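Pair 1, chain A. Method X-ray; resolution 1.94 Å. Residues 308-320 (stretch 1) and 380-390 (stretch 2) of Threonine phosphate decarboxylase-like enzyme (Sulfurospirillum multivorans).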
# COMPACT_ATOMS: atom_id res chain seq x y z
N ARG A 308 -15.32 28.04 13.96
CA ARG A 308 -15.73 28.24 15.36
C ARG A 308 -14.62 27.90 16.36
O ARG A 308 -14.40 28.64 17.31
CB ARG A 308 -16.99 27.45 15.61
CG ARG A 308 -17.70 27.75 16.90
CD ARG A 308 -18.49 26.52 17.38
NE ARG A 308 -18.27 26.44 18.83
CZ ARG A 308 -17.39 25.68 19.49
NH1 ARG A 308 -17.35 25.81 20.81
NH2 ARG A 308 -16.63 24.76 18.91
N PHE A 309 -13.94 26.78 16.16
CA PHE A 309 -12.82 26.42 16.90
C PHE A 309 -11.71 27.53 16.87
O PHE A 309 -11.18 27.90 17.94
CB PHE A 309 -12.29 25.08 16.36
CG PHE A 309 -11.17 24.47 17.14
CD1 PHE A 309 -11.18 24.42 18.53
CD2 PHE A 309 -10.15 23.80 16.46
CE1 PHE A 309 -10.15 23.81 19.22
CE2 PHE A 309 -9.15 23.14 17.15
CZ PHE A 309 -9.16 23.14 18.52
N LYS A 310 -11.34 28.00 15.69
CA LYS A 310 -10.31 29.06 15.59
C LYS A 310 -10.69 30.32 16.34
O LYS A 310 -9.86 30.92 16.98
CB LYS A 310 -10.05 29.46 14.14
CG LYS A 310 -9.34 28.36 13.41
CD LYS A 310 -9.10 28.73 11.97
CE LYS A 310 -10.27 28.50 11.08
NZ LYS A 310 -9.93 28.95 9.70
N GLU A 311 -11.95 30.72 16.24
CA GLU A 311 -12.45 31.86 16.94
C GLU A 311 -12.37 31.63 18.45
O GLU A 311 -11.96 32.55 19.21
CB GLU A 311 -13.91 32.13 16.51
CG GLU A 311 -14.46 33.44 17.01
CD GLU A 311 -15.91 33.66 16.63
OE1 GLU A 311 -16.78 32.82 17.00
OE2 GLU A 311 -16.18 34.68 15.97
N ALA A 312 -12.68 30.43 18.89
CA ALA A 312 -12.64 30.13 20.30
C ALA A 312 -11.19 30.18 20.82
O ALA A 312 -10.94 30.64 21.92
CB ALA A 312 -13.26 28.80 20.58
N LEU A 313 -10.26 29.68 20.01
CA LEU A 313 -8.86 29.68 20.36
C LEU A 313 -8.35 31.09 20.47
O LEU A 313 -7.53 31.34 21.32
CB LEU A 313 -8.03 28.89 19.34
CG LEU A 313 -8.25 27.38 19.43
CD1 LEU A 313 -7.67 26.72 18.18
CD2 LEU A 313 -7.62 26.73 20.66
N LEU A 314 -8.83 31.98 19.61
CA LEU A 314 -8.41 33.40 19.60
C LEU A 314 -8.77 34.08 20.90
O LEU A 314 -8.14 35.05 21.30
CB LEU A 314 -8.98 34.16 18.39
CG LEU A 314 -8.16 33.94 17.10
CD1 LEU A 314 -8.82 34.55 15.87
CD2 LEU A 314 -6.75 34.51 17.25
N GLY A 315 -9.79 33.55 21.55
CA GLY A 315 -10.23 33.99 22.85
C GLY A 315 -9.27 33.71 23.99
O GLY A 315 -9.45 34.27 25.04
N ILE A 316 -8.27 32.84 23.79
CA ILE A 316 -7.32 32.51 24.83
C ILE A 316 -6.22 33.59 24.82
O ILE A 316 -5.50 33.82 23.81
CB ILE A 316 -6.69 31.13 24.64
CG1 ILE A 316 -7.77 30.04 24.63
CG2 ILE A 316 -5.69 30.83 25.73
CD1 ILE A 316 -7.24 28.64 24.34
N GLU A 317 -6.06 34.24 25.95
CA GLU A 317 -5.22 35.43 25.99
C GLU A 317 -3.74 35.15 25.62
O GLU A 317 -3.23 35.77 24.68
CB GLU A 317 -5.31 36.16 27.33
CG GLU A 317 -4.39 37.36 27.36
CD GLU A 317 -4.32 38.05 28.70
OE1 GLU A 317 -4.17 39.29 28.68
OE2 GLU A 317 -4.39 37.37 29.75
N ASN A 318 -3.06 34.27 26.33
CA ASN A 318 -1.61 34.06 26.07
C ASN A 318 -1.35 32.87 25.10
O ASN A 318 -0.75 31.85 25.48
CB ASN A 318 -0.77 33.80 27.36
CG ASN A 318 -1.21 34.60 28.56
OD1 ASN A 318 -1.23 35.84 28.53
ND2 ASN A 318 -1.50 33.90 29.66
N VAL A 319 -1.88 32.94 23.89
CA VAL A 319 -1.40 32.09 22.80
C VAL A 319 -1.56 32.94 21.58
O VAL A 319 -2.38 33.87 21.58
CB VAL A 319 -2.20 30.79 22.57
CG1 VAL A 319 -2.02 29.83 23.73
CG2 VAL A 319 -3.68 31.06 22.32
N TYR A 320 -0.81 32.61 20.54
CA TYR A 320 -1.03 33.17 19.23
C TYR A 320 -1.45 32.05 18.29
O TYR A 320 -0.78 30.99 18.26
CB TYR A 320 0.26 33.85 18.75
CG TYR A 320 0.09 34.53 17.45
CD1 TYR A 320 -0.48 35.78 17.38
CD2 TYR A 320 0.42 33.91 16.27
CE1 TYR A 320 -0.68 36.42 16.16
CE2 TYR A 320 0.22 34.52 15.05
CZ TYR A 320 -0.30 35.78 15.00
OH TYR A 320 -0.49 36.39 13.79
N CYS A 380 -13.69 20.84 24.57
CA CYS A 380 -12.82 20.25 25.58
C CYS A 380 -11.35 20.72 25.43
O CYS A 380 -10.66 21.05 26.39
CB CYS A 380 -12.85 18.71 25.48
SG CYS A 380 -14.43 17.97 26.01
N ILE A 381 -10.90 20.77 24.21
CA ILE A 381 -9.56 21.27 23.94
C ILE A 381 -9.43 22.73 24.38
O ILE A 381 -8.45 23.11 25.01
CB ILE A 381 -9.22 21.09 22.45
CG1 ILE A 381 -9.13 19.62 22.11
CG2 ILE A 381 -7.90 21.74 22.17
CD1 ILE A 381 -9.06 19.32 20.63
N VAL A 382 -10.38 23.56 24.00
CA VAL A 382 -10.28 24.96 24.31
C VAL A 382 -10.26 25.16 25.87
O VAL A 382 -9.49 25.96 26.43
CB VAL A 382 -11.45 25.78 23.70
CG1 VAL A 382 -11.35 27.22 24.18
CG2 VAL A 382 -11.42 25.74 22.17
N MET A 383 -11.17 24.44 26.51
CA MET A 383 -11.30 24.46 27.98
C MET A 383 -10.00 24.05 28.64
O MET A 383 -9.49 24.78 29.47
CB MET A 383 -12.49 23.60 28.46
CG MET A 383 -13.80 24.38 28.46
SD MET A 383 -15.34 23.49 28.91
CE MET A 383 -16.30 24.96 29.30
N ALA A 384 -9.50 22.87 28.25
CA ALA A 384 -8.22 22.37 28.73
C ALA A 384 -7.07 23.33 28.56
O ALA A 384 -6.36 23.62 29.56
CB ALA A 384 -7.89 21.05 28.10
N LEU A 385 -6.90 23.86 27.36
CA LEU A 385 -5.87 24.90 27.13
C LEU A 385 -6.00 26.14 28.00
O LEU A 385 -4.97 26.71 28.46
CB LEU A 385 -5.81 25.36 25.65
CG LEU A 385 -5.21 24.33 24.71
CD1 LEU A 385 -5.49 24.76 23.26
CD2 LEU A 385 -3.74 24.07 24.92
N LYS A 386 -7.22 26.59 28.21
CA LYS A 386 -7.40 27.86 28.95
C LYS A 386 -6.93 27.69 30.42
O LYS A 386 -6.27 28.53 30.98
CB LYS A 386 -8.86 28.35 28.92
CG LYS A 386 -9.15 29.31 27.80
CD LYS A 386 -10.48 30.01 28.04
CE LYS A 386 -10.97 30.78 26.81
NZ LYS A 386 -12.38 30.35 26.60
N SER A 387 -7.29 26.55 30.98
CA SER A 387 -6.95 26.18 32.30
C SER A 387 -5.44 25.94 32.49
O SER A 387 -4.86 26.47 33.42
CB SER A 387 -7.72 24.92 32.68
OG SER A 387 -7.00 24.16 33.64
N ILE A 388 -4.84 25.14 31.60
CA ILE A 388 -3.40 24.90 31.59
C ILE A 388 -2.59 26.17 31.39
O ILE A 388 -1.52 26.29 31.98
CB ILE A 388 -2.99 23.88 30.49
CG1 ILE A 388 -3.56 22.50 30.82
CG2 ILE A 388 -1.49 23.82 30.39
CD1 ILE A 388 -3.53 21.49 29.69
N LEU A 389 -3.07 27.10 30.58
CA LEU A 389 -2.33 28.32 30.30
C LEU A 389 -2.73 29.54 31.15
O LEU A 389 -2.28 30.67 30.87
CB LEU A 389 -2.44 28.69 28.81
CG LEU A 389 -1.92 27.63 27.82
CD1 LEU A 389 -2.13 28.03 26.37
CD2 LEU A 389 -0.41 27.43 28.07
N LYS A 390 -3.59 29.34 32.13
CA LYS A 390 -3.96 30.41 33.05
C LYS A 390 -2.67 30.83 33.78
O LYS A 390 -1.93 29.96 34.23
CB LYS A 390 -4.96 29.87 34.05
CG LYS A 390 -5.93 30.88 34.63
CD LYS A 390 -6.80 30.20 35.68
CE LYS A 390 -7.78 31.19 36.32
NZ LYS A 390 -8.66 30.44 37.25
O HOH W 1 -12.81 31.37 23.84

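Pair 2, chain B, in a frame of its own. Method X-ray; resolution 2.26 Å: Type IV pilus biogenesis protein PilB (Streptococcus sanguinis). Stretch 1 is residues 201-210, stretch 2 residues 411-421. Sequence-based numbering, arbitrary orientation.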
# COMPACT_ATOMS: atom_id res chain seq x y z
N ILE B 201 5.28 -15.22 -8.89
CA ILE B 201 5.51 -15.28 -7.44
C ILE B 201 4.66 -14.24 -6.71
O ILE B 201 4.05 -14.53 -5.67
CB ILE B 201 7.01 -15.09 -7.14
CG1 ILE B 201 7.83 -16.25 -7.71
CG2 ILE B 201 7.26 -14.95 -5.63
CD1 ILE B 201 9.26 -16.28 -7.24
N MET B 202 4.60 -13.02 -7.25
CA MET B 202 3.88 -11.94 -6.58
C MET B 202 2.38 -12.25 -6.49
O MET B 202 1.73 -11.90 -5.49
CB MET B 202 4.13 -10.61 -7.31
CG MET B 202 3.15 -9.50 -7.03
SD MET B 202 3.11 -9.00 -5.30
CE MET B 202 3.08 -7.20 -5.45
N ILE B 203 1.84 -12.92 -7.50
CA ILE B 203 0.42 -13.30 -7.49
C ILE B 203 0.14 -14.31 -6.37
O ILE B 203 -0.80 -14.15 -5.59
CB ILE B 203 0.01 -13.86 -8.86
CG1 ILE B 203 -0.12 -12.75 -9.90
CG2 ILE B 203 -1.30 -14.65 -8.74
CD1 ILE B 203 -1.05 -11.62 -9.51
N LYS B 204 0.94 -15.38 -6.29
CA LYS B 204 0.75 -16.35 -5.22
C LYS B 204 0.89 -15.70 -3.86
O LYS B 204 0.15 -16.04 -2.92
CB LYS B 204 1.74 -17.50 -5.38
CG LYS B 204 1.55 -18.31 -6.65
CD LYS B 204 2.85 -19.00 -7.07
CE LYS B 204 2.58 -20.35 -7.72
NZ LYS B 204 3.56 -20.65 -8.81
N ASP B 205 1.79 -14.72 -3.73
CA ASP B 205 1.92 -14.01 -2.47
C ASP B 205 0.68 -13.15 -2.18
O ASP B 205 0.22 -13.10 -1.03
CB ASP B 205 3.19 -13.16 -2.47
CG ASP B 205 3.69 -12.86 -1.07
OD1 ASP B 205 3.29 -13.59 -0.14
OD2 ASP B 205 4.49 -11.90 -0.90
N LEU B 206 0.14 -12.47 -3.20
CA LEU B 206 -1.09 -11.69 -3.00
C LEU B 206 -2.26 -12.60 -2.63
O LEU B 206 -3.11 -12.21 -1.81
CB LEU B 206 -1.43 -10.90 -4.25
CG LEU B 206 -0.64 -9.63 -4.57
CD1 LEU B 206 -1.19 -9.01 -5.84
CD2 LEU B 206 -0.67 -8.63 -3.43
N ALA B 207 -2.32 -13.80 -3.22
CA ALA B 207 -3.41 -14.74 -2.93
C ALA B 207 -3.63 -14.91 -1.43
O ALA B 207 -4.77 -14.94 -0.96
CB ALA B 207 -3.12 -16.09 -3.59
N GLU B 208 -2.54 -14.96 -0.65
CA GLU B 208 -2.64 -15.25 0.78
C GLU B 208 -3.48 -14.21 1.52
O GLU B 208 -4.17 -14.55 2.49
CB GLU B 208 -1.24 -15.33 1.38
CG GLU B 208 -0.45 -16.54 0.94
CD GLU B 208 0.99 -16.46 1.39
OE1 GLU B 208 1.82 -17.24 0.87
OE2 GLU B 208 1.29 -15.60 2.26
N ILE B 209 -3.43 -12.95 1.09
CA ILE B 209 -4.26 -11.93 1.72
C ILE B 209 -5.74 -12.29 1.64
O ILE B 209 -6.52 -11.94 2.54
CB ILE B 209 -3.99 -10.55 1.08
CG1 ILE B 209 -2.48 -10.32 0.91
CG2 ILE B 209 -4.60 -9.44 1.91
CD1 ILE B 209 -2.11 -8.90 0.54
N GLY B 210 -6.16 -12.99 0.59
CA GLY B 210 -7.57 -13.27 0.34
C GLY B 210 -8.39 -12.05 -0.05
O GLY B 210 -8.04 -10.92 0.32
N ASP B 411 7.59 -6.59 -0.69
CA ASP B 411 7.29 -5.40 0.10
C ASP B 411 5.93 -4.81 -0.28
O ASP B 411 5.20 -4.32 0.59
CB ASP B 411 8.40 -4.36 -0.08
CG ASP B 411 9.72 -4.79 0.57
OD1 ASP B 411 9.69 -5.55 1.57
OD2 ASP B 411 10.81 -4.37 0.10
N ILE B 412 5.57 -4.84 -1.57
CA ILE B 412 4.29 -4.27 -1.98
C ILE B 412 3.15 -5.12 -1.42
O ILE B 412 2.16 -4.58 -0.90
CB ILE B 412 4.21 -4.13 -3.52
CG1 ILE B 412 5.17 -3.04 -4.00
CG2 ILE B 412 2.80 -3.81 -3.97
CD1 ILE B 412 5.37 -3.03 -5.50
N LYS B 413 3.28 -6.45 -1.49
CA LYS B 413 2.33 -7.33 -0.82
C LYS B 413 2.22 -7.00 0.67
O LYS B 413 1.12 -6.79 1.19
CB LYS B 413 2.75 -8.79 -1.01
CG LYS B 413 1.81 -9.83 -0.37
CD LYS B 413 2.29 -10.31 1.00
CE LYS B 413 1.34 -11.33 1.61
NZ LYS B 413 1.45 -11.36 3.09
N LYS B 414 3.36 -6.93 1.36
CA LYS B 414 3.33 -6.63 2.79
C LYS B 414 2.60 -5.32 3.07
O LYS B 414 1.89 -5.19 4.08
CB LYS B 414 4.76 -6.56 3.35
CG LYS B 414 5.45 -7.91 3.58
CD LYS B 414 6.88 -7.68 4.09
CE LYS B 414 7.50 -8.94 4.68
NZ LYS B 414 8.22 -9.79 3.68
N GLN B 415 2.75 -4.33 2.19
CA GLN B 415 2.15 -3.03 2.45
C GLN B 415 0.65 -3.03 2.15
O GLN B 415 -0.10 -2.28 2.79
CB GLN B 415 2.86 -1.96 1.63
CG GLN B 415 2.29 -0.57 1.80
CD GLN B 415 2.51 -0.02 3.20
OE1 GLN B 415 3.64 0.31 3.58
NE2 GLN B 415 1.42 0.11 3.97
N ILE B 416 0.19 -3.84 1.20
CA ILE B 416 -1.24 -3.94 0.95
C ILE B 416 -1.92 -4.66 2.10
O ILE B 416 -2.95 -4.21 2.63
CB ILE B 416 -1.52 -4.64 -0.39
CG1 ILE B 416 -1.10 -3.75 -1.58
CG2 ILE B 416 -3.00 -5.05 -0.50
CD1 ILE B 416 -0.88 -4.56 -2.85
N GLN B 417 -1.33 -5.78 2.52
CA GLN B 417 -1.78 -6.48 3.72
C GLN B 417 -1.95 -5.53 4.89
O GLN B 417 -2.92 -5.63 5.65
CB GLN B 417 -0.79 -7.60 4.06
CG GLN B 417 -1.12 -8.35 5.34
CD GLN B 417 -2.33 -9.26 5.17
OE1 GLN B 417 -2.19 -10.43 4.77
NE2 GLN B 417 -3.51 -8.73 5.46
N GLN B 418 -1.04 -4.56 5.04
CA GLN B 418 -1.11 -3.65 6.17
C GLN B 418 -2.14 -2.53 5.99
O GLN B 418 -2.73 -2.09 6.98
CB GLN B 418 0.27 -3.06 6.44
CG GLN B 418 1.11 -3.95 7.36
CD GLN B 418 1.72 -3.17 8.52
OE1 GLN B 418 1.59 -1.94 8.61
NE2 GLN B 418 2.36 -3.90 9.44
N ASP B 419 -2.35 -2.04 4.77
CA ASP B 419 -3.50 -1.18 4.53
C ASP B 419 -4.80 -1.91 4.87
O ASP B 419 -5.69 -1.33 5.50
CB ASP B 419 -3.54 -0.72 3.07
CG ASP B 419 -2.35 0.13 2.68
OD1 ASP B 419 -1.76 0.81 3.56
OD2 ASP B 419 -2.01 0.12 1.48
N LEU B 420 -4.90 -3.17 4.46
CA LEU B 420 -6.08 -3.98 4.76
C LEU B 420 -6.32 -4.08 6.26
O LEU B 420 -7.43 -3.80 6.74
CB LEU B 420 -5.92 -5.37 4.14
CG LEU B 420 -7.15 -6.26 4.25
CD1 LEU B 420 -8.33 -5.64 3.49
CD2 LEU B 420 -6.85 -7.63 3.73
N TRP B 421 -5.30 -4.48 7.01
CA TRP B 421 -5.40 -4.52 8.47
C TRP B 421 -5.80 -3.16 9.03
O TRP B 421 -6.68 -3.06 9.89
CB TRP B 421 -4.08 -4.99 9.07
CG TRP B 421 -4.04 -6.46 9.16
CD1 TRP B 421 -3.30 -7.33 8.38
CD2 TRP B 421 -4.81 -7.27 10.04
NE1 TRP B 421 -3.57 -8.63 8.74
CE2 TRP B 421 -4.49 -8.62 9.77
CE3 TRP B 421 -5.73 -6.98 11.06
CZ2 TRP B 421 -5.07 -9.67 10.47
CZ3 TRP B 421 -6.31 -8.03 11.75
CH2 TRP B 421 -5.98 -9.36 11.46

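Two nearly parallel helices pack side by side in both pairs, and 14 central residues superpose with an RMSD of 0.3 Å over N, CA and C. The axes approach to 10.1 Å at 13° in pair 1 and to 9.8 Å at 18° in pair 2. Equivalent residues set the register: the CA of Leu313(A) is nearest that of Val382(A), and that of Ile316(A) nearest that of Lys386(A), as in Leu206(B)–Lys413(B) and Ile209(B)–Gln417(B). No hydrogen bond crosses directly in either pair, so side-chain packing carries the contact.

Several positions match closely. Ile316(A) and Ile209(B), both chi1 m and chi2 t, point toward the partner helix. CD1 of Ile316(A) lies 3.8 Å from CB of Leu385(A), and CD1 of Ile209(B) lies 4.1 Å from CG2 of Ile416(B); Ile209(B) is a knob among Lys413(B), Ile416(B), Gln417(B) and Leu420(B). Leu313(A) and Leu206(B) also coincide: CD2 of Leu313(A) is 3.9 Å from CD1 of Leu385(A), and CD2 of Leu206(B) is 4.1 Å from CD1 of Ile416(B). Phe309(A) and Met202(B) start sideways, but their ends come nearer, and both reach the same two matched positions. The phenyl ring meets its neighbours at its edge, with CE1 of Phe309(A) 3.7 Å from CG2 of Val382(A) and CZ of Phe309(A) 4.1 Å from CG2 of Ile381(A); in the flexible thioether, CE of Met202(B) likewise lies 3.7 Å from CG2 of Ile412(B) and 4.0 Å from N of Lys413(B).

A clear difference in side-chain size and chemistry is at Val382(A) and Lys413(B). The compact valine packs CG2 of Val382(A) at 3.9 Å from CB of Ala312(A). The long lysine is a knob among Asp205(B), Leu206(B), Glu208(B) and Ile209(B): CG of Lys413(B) is 4.1 Å from CD2 of Leu206(B), while CD of Lys413(B) is 3.3 Å from OD2 of Asp205(B), the residue matching Ala312(A). NZ of Lys413(B) lies 4.3 Å from both OD1 of Asp205(B) and OE2 of Glu208(B), opposite charges near each other but beyond salt-bridge range.

In pair 1 a lysine lies on the same helix at another position, Lys386(A), which matches Gln417(B). CG of Lys386(A) rests 3.5 Å from CG1 of Ile316(A), and NZ of Lys386(A) donates to water 1 (3.0 Å), which donates to O of Ala312(A) (2.8 Å), giving a bridge between the stretches. NE2 of Gln417(B) lies 3.8 Å from CG2 of Ile209(B).

Leu389(A) and Leu420(B) share a backbone site but differ in rotamer, m,t against t,p. CD2 of Leu420(B) reaches CG2 of Ile209(B) at 3.4 Å.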